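Local coordinates for protein aldose 1-epimerase (PDB 3NRE) that probably interconverts the alpha and beta anomers of aldose sugars, at residues P50-A55 with L132-Q137; C103-H108 with H114-Q119; V237-F242 with Y246-F251. One frame throughout, in Å; residues are numbered along the deposited sequence.

Interaction 1 (P50-A55 with L132-Q137); sequences PLVPFA and LSVTNQ
Between two antiparallel sheets of the beta-sandwich core, Pro50 and Val52 rest on Leu132 and Val134. Strand 48-51 and the loop that follows it belong to one layer, strand 127-136 to the other. The backbones stay well apart, with 8.0 Å between Pro50 CA and Leu132 CA, and no hydrogen bond joins the two segments, so the contact is made almost wholly by apolar side chains. Leu132 turns both methyls to the proline, and Leu132 CD2 lies 4.1 Å from Pro50 CB. The other methyl, Leu132 CD1, also sits 4.1 Å from the backbone oxygen Leu51 O. Leu51 points its own side chain away from strand 127-136 and packs on His84. Further along, the two valines meet branch to branch, Val52 CG2 to Val134 CG2 at 3.8 Å, the side chains lying alongside each other and running opposite ways. In both, chi1 near 60° puts CG1 between the backbone N and the carbonyl carbon and leaves CG2, the methyl that touches, anti to the N. A cis peptide bond follows Val52, before Pro53, where the chain turns away from strand 127-136. Beta-branched valines suit extended backbone and offer compact, rigid surfaces, whereas the longer leucine reaches Pro50 CB with both methyls. On the far face of 127-136, the hydroxyls of Ser133 and Thr135 bond to Thr281 and Ser279, while Phe144 and Trp148 of strand 142-153 pack on the face of Val134 and Leu132. Such face-to-face apolar packing of sheets is characteristic of the large beta-sandwich of galactose mutarotase-like proteins.

Interaction 2 (C103-H108 with H114-Q119); sequences CLVYEH and HYRVSQ
Leu104, Tyr106 and His108 pair with Gln119, Val117 and Tyr115 as antiparallel hydrogen-bonded pairs of a beta hairpin, the strand segments approaching to 4.7 Å with their directions at 163°. Each pair forms two backbone bonds; the one from His108 N to Tyr115 O, 2.8 Å long, is almost straight at 178°. Val105 with Ser118 and Glu107 with Arg116 make the intervening non-hydrogen-bonded pairs. The faces differ in character. On that of Leu104, Tyr106, His108, Tyr115, Val117 and Gln119 the larger side chains gather, with Leu104, Tyr115, Val117 and Gln119 buried: Val117 CG1 packs 3.9 Å from Tyr106 CB, and Gln119 spends both ends of its amide on Gly21 and Trp148. The CG of Tyr115 stands between the backbone N and carbonyl carbon (chi1 56°), which lays the ring across toward strand 101-109, where His108 CB sits over one face, 3.8 Å from the ring centroid, in a CH-pi contact. The imidazole runs nearly parallel to the phenol ring, planes 15° apart, but is slid so far that they barely overlap. The hydroxyl of Tyr115 bonds to Asp86 and also meets the edge of the Tyr106 ring. A leucine at Tyr115 would probably leave the Asp86 carboxylate without this partner and His108 CB without a ring to rest on. On the opposite face the exposed, extended Glu107 and Arg116 lie side by side; their salt bridge, Glu107 OE1 to Arg116 NH1 at 2.6 Å, belongs to one of two modelled conformers of each and is therefore doubtful as a lasting link. Tyr106 helps to orient the His108 imidazole, with Tyr106 OH hydrogen-bonded to His108 ND1 at 2.7 Å.

Interaction 3 (V237-F242 with Y246-F251); sequences VSDPAF and YAFDFF
Val237, Ser238 and Pro240 pack against Tyr246 and Phe248 in the loop that joins the antiparallel neighbours, strands 232-237 and 250-256, of one sandwich sheet. CH-pi packing on the tyrosine comes first. Ser238 CB lies 3.4 Å from the centroid of the Tyr246 ring, only 9° off its normal, directly over the face. The opposite face is covered by the backbone nitrogen of Phe248, 3.5 Å above the plane, so the phenol is sandwiched and held flat. Small Ser238 suits this place because its short side chain lets the chain come so near a ring. Apolar contacts come next: Val237 CG1 meets the edge of the Phe248 ring, 3.9 Å from Phe248 CD1, and Pro240 CD lies 4.0 Å from Phe248 CZ. Phe248 has phi and psi of the left-handed helical region, which marks a tight bend of the loop. Toward the strand, Val237 CG2 rests on Phe251 CB. The hydrogen bonding across the loop is sparse. Ser238 O is buried with no partner in the model, lying against aromatic carbons. At the bend, Ala247 N bonds to Asp249 OD1. The tyrosine hydroxyl is carried to its partners by CG standing anti to the backbone N (chi1 -175°). There Tyr246 OH accepts a weak bond from Ser238 N at 3.3 Å. In turn, Tyr246 OH donates to Phe250 O at 2.7 Å.

Interactions 1 and 2 adjoin, with centres about 8 Å apart: strand 127-136 pairs with strand 114-123 in one sheet, and backbone bonds such as Thr135 N to Arg116 O knit them together. Interaction 1 is wholly buried and apolar, joining two sheets through side chains. Interaction 2, nested along the chain inside the loop that interaction 1 closes, works within a sheet through backbone pairing and has one largely buried face and one carrying an exposed Glu-Arg pair. Interaction 3 lies across the chain's centre, about 29 Å from interaction 1 between centres, in a partly exposed loop. Its strands share the sheet of strand 48-51, but aromatic packing, rather than regular pairing, shapes it.

Interaction 1 (P50-A55 with L132-Q137)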
loop_
_atom_site.group_PDB
_atom_site.type_symbol
_atom_site.label_atom_id
_atom_site.label_comp_id
_atom_site.label_asym_id
_atom_site.label_seq_id
_atom_site.Cartn_x
_atom_site.Cartn_y
_atom_site.Cartn_z
ATOM N N PRO A 50 4.150 0.711 4.065
ATOM C CA PRO A 50 4.220 1.845 3.153
ATOM C C PRO A 50 4.990 1.464 1.923
ATOM O O PRO A 50 5.838 0.540 1.951
ATOM C CB PRO A 50 5.001 2.887 3.946
ATOM C CG PRO A 50 5.928 2.059 4.810
ATOM C CD PRO A 50 5.092 0.852 5.195
ATOM N N LEU A 51 4.650 2.132 0.823
ATOM C CA LEU A 51 5.333 1.929 -0.448
ATOM C C LEU A 51 6.057 3.234 -0.817
ATOM O O LEU A 51 5.403 4.250 -1.095
ATOM C CB LEU A 51 4.268 1.560 -1.528
ATOM C CG LEU A 51 3.295 0.416 -1.130
ATOM C CD1 LEU A 51 2.207 0.210 -2.195
ATOM C CD2 LEU A 51 4.025 -0.887 -0.838
ATOM N N VAL A 52 7.386 3.212 -0.760
ATOM C CA VAL A 52 8.220 4.388 -1.081
ATOM C C VAL A 52 9.611 3.878 -1.439
ATOM O O VAL A 52 10.167 3.023 -0.742
ATOM C CB VAL A 52 8.257 5.352 0.143
ATOM C CG1 VAL A 52 8.863 4.652 1.432
ATOM C CG2 VAL A 52 9.062 6.565 -0.189
ATOM N N PRO A 53 10.212 4.359 -2.551
ATOM C CA PRO A 53 9.850 5.535 -3.341
ATOM C C PRO A 53 9.003 5.246 -4.583
ATOM O O PRO A 53 8.843 6.112 -5.447
ATOM C CB PRO A 53 11.224 6.065 -3.749
ATOM C CG PRO A 53 12.015 4.816 -3.989
ATOM C CD PRO A 53 11.584 3.930 -2.828
ATOM N N PHE A 54 8.458 4.045 -4.680
ATOM C CA PHE A 54 7.370 3.730 -5.622
ATOM C C PHE A 54 6.769 2.421 -5.229
ATOM O O PHE A 54 7.267 1.748 -4.310
ATOM C CB PHE A 54 7.838 3.706 -7.087
ATOM C CG PHE A 54 8.943 2.752 -7.357
ATOM C CD1 PHE A 54 8.682 1.459 -7.717
ATOM C CD2 PHE A 54 10.255 3.176 -7.359
ATOM C CE1 PHE A 54 9.716 0.587 -8.010
ATOM C CE2 PHE A 54 11.297 2.309 -7.648
ATOM C CZ PHE A 54 11.026 1.005 -7.969
ATOM N N ALA A 55 5.653 2.073 -5.843
ATOM C CA ALA A 55 4.956 0.846 -5.494
ATOM C C ALA A 55 5.182 -0.223 -6.557
ATOM O O ALA A 55 5.387 0.087 -7.754
ATOM C CB ALA A 55 3.470 1.103 -5.384
ATOM N N LEU A 132 2.322 10.072 3.892
ATOM C CA LEU A 132 3.698 9.850 3.470
ATOM C C LEU A 132 4.182 11.081 2.694
ATOM O O LEU A 132 3.471 11.541 1.798
ATOM C CB LEU A 132 3.777 8.639 2.549
ATOM C CG LEU A 132 3.870 7.225 3.143
ATOM C CD1 LEU A 132 3.588 6.270 2.009
ATOM C CD2 LEU A 132 5.256 6.982 3.833
ATOM N N SER A 133 5.360 11.602 3.060
ATOM C CA SER A 133 6.011 12.718 2.401
ATOM C C SER A 133 7.453 12.327 2.136
ATOM O O SER A 133 8.181 11.979 3.080
ATOM C CB SER A 133 5.987 13.990 3.259
ATOM O OG SER A 133 4.674 14.260 3.720
ATOM N N VAL A 134 7.867 12.391 0.859
ATOM C CA VAL A 134 9.163 11.887 0.444
ATOM C C VAL A 134 9.910 12.979 -0.265
ATOM O O VAL A 134 9.315 13.689 -1.073
ATOM C CB VAL A 134 9.025 10.614 -0.450
ATOM C CG1 VAL A 134 8.144 10.839 -1.676
ATOM C CG2 VAL A 134 10.393 10.076 -0.899
ATOM N N THR A 135 11.180 13.141 0.103
ATOM C CA THR A 135 12.045 14.177 -0.459
ATOM C C THR A 135 13.213 13.524 -1.178
ATOM O O THR A 135 13.924 12.711 -0.592
ATOM C CB THR A 135 12.632 15.053 0.672
ATOM O OG1 THR A 135 11.564 15.601 1.463
ATOM C CG2 THR A 135 13.511 16.189 0.112
ATOM N N ASN A 136 13.446 13.913 -2.435
ATOM C CA ASN A 136 14.598 13.411 -3.192
ATOM C C ASN A 136 15.888 14.021 -2.592
ATOM O O ASN A 136 16.033 15.249 -2.495
ATOM C CB ASN A 136 14.466 13.738 -4.689
ATOM C CG ASN A 136 15.577 13.093 -5.544
ATOM O OD1 ASN A 136 16.396 12.334 -5.025
ATOM N ND2 ASN A 136 15.621 13.418 -6.817
ATOM N N GLN A 137 16.806 13.143 -2.197
ATOM C CA GLN A 137 18.111 13.521 -1.650
ATOM C C GLN A 137 19.284 13.066 -2.545
ATOM O O GLN A 137 20.445 13.096 -2.108
ATOM C CB GLN A 137 18.275 12.919 -0.258
ATOM C CG GLN A 137 17.381 13.561 0.788
ATOM C CD GLN A 137 17.724 13.143 2.239
ATOM O OE1 GLN A 137 18.001 11.966 2.530
ATOM N NE2 GLN A 137 17.692 14.114 3.147
#

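Interaction 2 (C103-H108 with H114-Q119)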
loop_
_atom_site.group_PDB
_atom_site.type_symbol
_atom_site.label_atom_id
_atom_site.label_comp_id
_atom_site.label_asym_id
_atom_site.label_seq_id
_atom_site.Cartn_x
_atom_site.Cartn_y
_atom_site.Cartn_z
ATOM N N CYS A 103 4.766 10.122 14.372
ATOM C CA CYS A 103 5.547 10.391 13.181
ATOM C C CYS A 103 6.889 9.642 13.221
ATOM O O CYS A 103 7.630 9.680 14.207
ATOM C CB CYS A 103 5.789 11.898 13.035
ATOM S SG CYS A 103 6.588 12.268 11.447
ATOM N N LEU A 104 7.146 8.892 12.147
ATOM C CA LEU A 104 8.365 8.163 11.934
ATOM C C LEU A 104 9.063 8.687 10.665
ATOM O O LEU A 104 8.409 9.133 9.718
ATOM C CB LEU A 104 8.063 6.697 11.667
ATOM C CG LEU A 104 7.190 5.951 12.662
ATOM C CD1 LEU A 104 6.905 4.506 12.192
ATOM C CD2 LEU A 104 7.839 5.944 14.044
ATOM N N VAL A 105 10.379 8.571 10.646
ATOM C CA VAL A 105 11.188 8.965 9.487
ATOM C C VAL A 105 12.174 7.849 9.102
ATOM O O VAL A 105 12.642 7.069 9.939
ATOM C CB VAL A 105 11.887 10.289 9.712
ATOM C CG1 VAL A 105 10.879 11.396 10.048
ATOM C CG2 VAL A 105 12.903 10.185 10.823
ATOM N N TYR A 106 12.467 7.756 7.813
ATOM C CA TYR A 106 13.448 6.823 7.288
ATOM C C TYR A 106 14.277 7.564 6.238
ATOM O O TYR A 106 13.705 8.308 5.456
ATOM C CB TYR A 106 12.735 5.625 6.656
ATOM C CG TYR A 106 13.635 4.650 5.943
ATOM C CD1 TYR A 106 14.611 3.929 6.620
ATOM C CD2 TYR A 106 13.561 4.469 4.573
ATOM C CE1 TYR A 106 15.479 3.023 5.946
ATOM C CE2 TYR A 106 14.413 3.579 3.900
ATOM C CZ TYR A 106 15.381 2.866 4.581
ATOM O OH TYR A 106 16.209 2.023 3.909
ATOM N N GLU A 107 15.591 7.365 6.282
ATOM C CA GLU A 107 16.549 7.908 5.302
ATOM C C GLU A 107 17.213 6.760 4.557
ATOM O O GLU A 107 17.681 5.791 5.179
ATOM C CB GLU A 107 17.646 8.718 6.002
ATOM C CG GLU A 107 17.167 9.882 6.843
ATOM C CD GLU A 107 18.320 10.705 7.405
ATOM O OE1 GLU A 107 18.057 11.706 8.082
ATOM O OE2 GLU A 107 19.491 10.365 7.141
ATOM N N HIS A 108 17.236 6.850 3.227
ATOM C CA HIS A 108 17.831 5.829 2.355
ATOM C C HIS A 108 18.946 6.434 1.529
ATOM O O HIS A 108 18.723 7.453 0.897
ATOM C CB HIS A 108 16.783 5.245 1.431
ATOM C CG HIS A 108 17.214 3.960 0.803
ATOM N ND1 HIS A 108 17.175 2.761 1.486
ATOM C CD2 HIS A 108 17.741 3.685 -0.412
ATOM C CE1 HIS A 108 17.620 1.792 0.699
ATOM N NE2 HIS A 108 17.998 2.333 -0.453
ATOM N N HIS A 114 17.990 7.902 -3.539
ATOM C CA HIS A 114 18.357 8.375 -2.209
ATOM C C HIS A 114 17.264 9.357 -1.786
ATOM O O HIS A 114 16.871 10.236 -2.566
ATOM C CB HIS A 114 19.719 9.096 -2.211
ATOM C CG HIS A 114 20.882 8.193 -2.473
ATOM N ND1 HIS A 114 22.189 8.604 -2.305
ATOM C CD2 HIS A 114 20.941 6.903 -2.881
ATOM C CE1 HIS A 114 23.000 7.607 -2.612
ATOM N NE2 HIS A 114 22.268 6.563 -2.961
ATOM N N TYR A 115 16.800 9.248 -0.540
ATOM C CA TYR A 115 15.672 10.058 -0.106
ATOM C C TYR A 115 15.487 9.973 1.404
ATOM O O TYR A 115 16.123 9.141 2.088
ATOM C CB TYR A 115 14.354 9.632 -0.792
ATOM C CG TYR A 115 14.070 8.171 -0.555
ATOM C CD1 TYR A 115 13.397 7.762 0.599
ATOM C CD2 TYR A 115 14.537 7.185 -1.430
ATOM C CE1 TYR A 115 13.162 6.432 0.842
ATOM C CE2 TYR A 115 14.319 5.866 -1.185
ATOM C CZ TYR A 115 13.623 5.492 -0.058
ATOM O OH TYR A 115 13.404 4.174 0.266
ATOM N N ARG A 116 14.683 10.915 1.900
ATOM C CA ARG A 116 14.161 10.902 3.271
ATOM C C ARG A 116 12.637 10.832 3.173
ATOM O O ARG A 116 12.021 11.483 2.334
ATOM C CB ARG A 116 14.610 12.162 4.020
ATOM C CG ARG A 116 14.079 12.377 5.430
ATOM C CD ARG A 116 14.639 13.713 6.030
ATOM N NE ARG A 116 14.124 13.991 7.378
ATOM C CZ ARG A 116 14.786 13.809 8.529
ATOM N NH1 ARG A 116 16.025 13.325 8.552
ATOM N NH2 ARG A 116 14.208 14.141 9.686
ATOM N N VAL A 117 12.021 10.017 4.013
ATOM C CA VAL A 117 10.566 9.943 4.023
ATOM C C VAL A 117 10.073 10.040 5.448
ATOM O O VAL A 117 10.704 9.469 6.318
ATOM C CB VAL A 117 10.056 8.692 3.304
ATOM C CG1 VAL A 117 10.751 7.378 3.835
ATOM C CG2 VAL A 117 8.524 8.555 3.382
ATOM N N SER A 118 8.948 10.737 5.643
ATOM C CA SER A 118 8.222 10.762 6.874
ATOM C C SER A 118 6.878 10.061 6.691
ATOM O O SER A 118 6.243 10.118 5.643
ATOM C CB SER A 118 8.063 12.204 7.406
ATOM O OG SER A 118 7.218 12.936 6.557
ATOM N N GLN A 119 6.443 9.363 7.745
ATOM C CA GLN A 119 5.125 8.763 7.778
ATOM C C GLN A 119 4.462 9.198 9.083
ATOM O O GLN A 119 4.972 8.835 10.151
ATOM C CB GLN A 119 5.201 7.239 7.710
ATOM C CG GLN A 119 3.868 6.628 7.333
ATOM C CD GLN A 119 3.899 5.130 7.184
ATOM O OE1 GLN A 119 2.931 4.539 6.693
ATOM N NE2 GLN A 119 4.967 4.497 7.649
#

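Interaction 3 (V237-F242 with Y246-F251)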
loop_
_atom_site.group_PDB
_atom_site.type_symbol
_atom_site.label_atom_id
_atom_site.label_comp_id
_atom_site.label_asym_id
_atom_site.label_seq_id
_atom_site.Cartn_x
_atom_site.Cartn_y
_atom_site.Cartn_z
ATOM N N VAL A 237 -5.589 -11.476 -3.297
ATOM C CA VAL A 237 -6.184 -12.617 -2.597
ATOM C C VAL A 237 -5.190 -13.746 -2.821
ATOM O O VAL A 237 -4.777 -14.016 -3.954
ATOM C CB VAL A 237 -7.542 -13.045 -3.149
ATOM C CG1 VAL A 237 -8.104 -14.222 -2.316
ATOM C CG2 VAL A 237 -8.492 -11.867 -3.147
ATOM N N SER A 238 -4.805 -14.405 -1.748
ATOM C CA SER A 238 -3.838 -15.506 -1.850
ATOM C C SER A 238 -4.501 -16.857 -2.207
ATOM O O SER A 238 -5.644 -16.893 -2.645
ATOM C CB SER A 238 -3.006 -15.523 -0.556
ATOM O OG SER A 238 -1.802 -16.261 -0.680
ATOM N N ASP A 239 -3.797 -17.978 -2.082
ATOM C CA ASP A 239 -4.374 -19.314 -2.365
ATOM C C ASP A 239 -3.661 -20.341 -1.504
ATOM O O ASP A 239 -2.445 -20.199 -1.282
ATOM C CB ASP A 239 -4.192 -19.685 -3.846
ATOM C CG ASP A 239 -4.803 -21.064 -4.209
ATOM O OD1 ASP A 239 -5.926 -21.366 -3.794
ATOM O OD2 ASP A 239 -4.156 -21.834 -4.944
ATOM N N PRO A 240 -4.385 -21.354 -1.006
ATOM C CA PRO A 240 -3.664 -22.360 -0.218
ATOM C C PRO A 240 -2.523 -23.095 -0.940
ATOM O O PRO A 240 -1.777 -23.791 -0.255
ATOM C CB PRO A 240 -4.751 -23.322 0.228
ATOM C CG PRO A 240 -6.029 -22.528 0.207
ATOM C CD PRO A 240 -5.845 -21.397 -0.775
ATOM N N ALA A 241 -2.352 -22.901 -2.264
ATOM C CA ALA A 241 -1.145 -23.373 -3.016
ATOM C C ALA A 241 0.150 -22.504 -2.953
ATOM O O ALA A 241 1.236 -23.044 -3.164
ATOM C CB ALA A 241 -1.506 -23.644 -4.479
ATOM N N PHE A 242 0.049 -21.193 -2.721
ATOM C CA PHE A 242 1.205 -20.278 -2.539
ATOM C C PHE A 242 1.447 -20.026 -1.043
ATOM O O PHE A 242 2.481 -19.416 -0.637
ATOM C CB PHE A 242 0.901 -18.935 -3.285
ATOM C CG PHE A 242 1.741 -17.666 -2.861
ATOM C CD1 PHE A 242 1.283 -16.797 -1.844
ATOM C CD2 PHE A 242 2.875 -17.251 -3.600
ATOM C CE1 PHE A 242 1.977 -15.595 -1.471
ATOM C CE2 PHE A 242 3.576 -16.024 -3.243
ATOM C CZ PHE A 242 3.118 -15.203 -2.183
ATOM N N TYR A 246 -3.004 -20.559 4.489
ATOM C CA TYR A 246 -3.973 -19.551 4.030
ATOM C C TYR A 246 -5.376 -20.089 3.861
ATOM O O TYR A 246 -5.605 -21.046 3.116
ATOM C CB TYR A 246 -3.500 -18.863 2.744
ATOM C CG TYR A 246 -4.384 -17.737 2.267
ATOM C CD1 TYR A 246 -4.420 -16.514 2.920
ATOM C CD2 TYR A 246 -5.174 -17.881 1.136
ATOM C CE1 TYR A 246 -5.228 -15.497 2.481
ATOM C CE2 TYR A 246 -5.986 -16.824 0.670
ATOM C CZ TYR A 246 -6.021 -15.667 1.348
ATOM O OH TYR A 246 -6.794 -14.634 0.878
ATOM N N ALA A 247 -6.326 -19.442 4.545
ATOM C CA ALA A 247 -7.705 -19.914 4.603
ATOM C C ALA A 247 -8.673 -18.839 4.150
ATOM O O ALA A 247 -9.813 -18.815 4.600
ATOM C CB ALA A 247 -8.038 -20.336 6.028
ATOM N N PHE A 248 -8.209 -17.936 3.282
ATOM C CA PHE A 248 -9.035 -16.830 2.773
ATOM C C PHE A 248 -9.481 -15.959 3.950
ATOM O O PHE A 248 -10.635 -15.559 4.033
ATOM C CB PHE A 248 -10.261 -17.364 1.982
ATOM C CG PHE A 248 -9.894 -18.055 0.694
ATOM C CD1 PHE A 248 -9.412 -17.339 -0.373
ATOM C CD2 PHE A 248 -10.044 -19.439 0.562
ATOM C CE1 PHE A 248 -9.056 -17.965 -1.557
ATOM C CE2 PHE A 248 -9.684 -20.089 -0.621
ATOM C CZ PHE A 248 -9.195 -19.352 -1.687
ATOM N N ASP A 249 -8.550 -15.669 4.849
ATOM C CA ASP A 249 -8.831 -14.927 6.071
ATOM C C ASP A 249 -8.420 -13.457 5.938
ATOM O O ASP A 249 -8.683 -12.668 6.848
ATOM C CB ASP A 249 -8.113 -15.586 7.275
ATOM C CG ASP A 249 -6.656 -15.924 6.975
ATOM O OD1 ASP A 249 -6.344 -16.731 6.024
ATOM O OD2 ASP A 249 -5.794 -15.384 7.712
ATOM N N PHE A 250 -7.731 -13.103 4.840
ATOM C CA PHE A 250 -7.430 -11.707 4.494
ATOM C C PHE A 250 -7.320 -11.471 3.010
ATOM O O PHE A 250 -7.199 -12.373 2.217
ATOM C CB PHE A 250 -6.121 -11.184 5.134
ATOM C CG PHE A 250 -4.853 -11.821 4.540
ATOM C CD1 PHE A 250 -4.279 -11.323 3.368
ATOM C CD2 PHE A 250 -4.334 -12.979 5.099
ATOM C CE1 PHE A 250 -3.110 -11.960 2.803
ATOM C CE2 PHE A 250 -3.169 -13.582 4.531
ATOM C CZ PHE A 250 -2.620 -13.066 3.402
ATOM N N PHE A 251 -7.376 -10.209 2.664
ATOM C CA PHE A 251 -7.122 -9.732 1.287
ATOM C C PHE A 251 -6.511 -8.361 1.397
ATOM O O PHE A 251 -6.545 -7.756 2.440
ATOM C CB PHE A 251 -8.402 -9.631 0.438
ATOM C CG PHE A 251 -9.273 -8.468 0.794
ATOM C CD1 PHE A 251 -10.120 -8.541 1.907
ATOM C CD2 PHE A 251 -9.245 -7.283 0.037
ATOM C CE1 PHE A 251 -10.935 -7.454 2.261
ATOM C CE2 PHE A 251 -10.049 -6.207 0.375
ATOM C CZ PHE A 251 -10.905 -6.294 1.499
#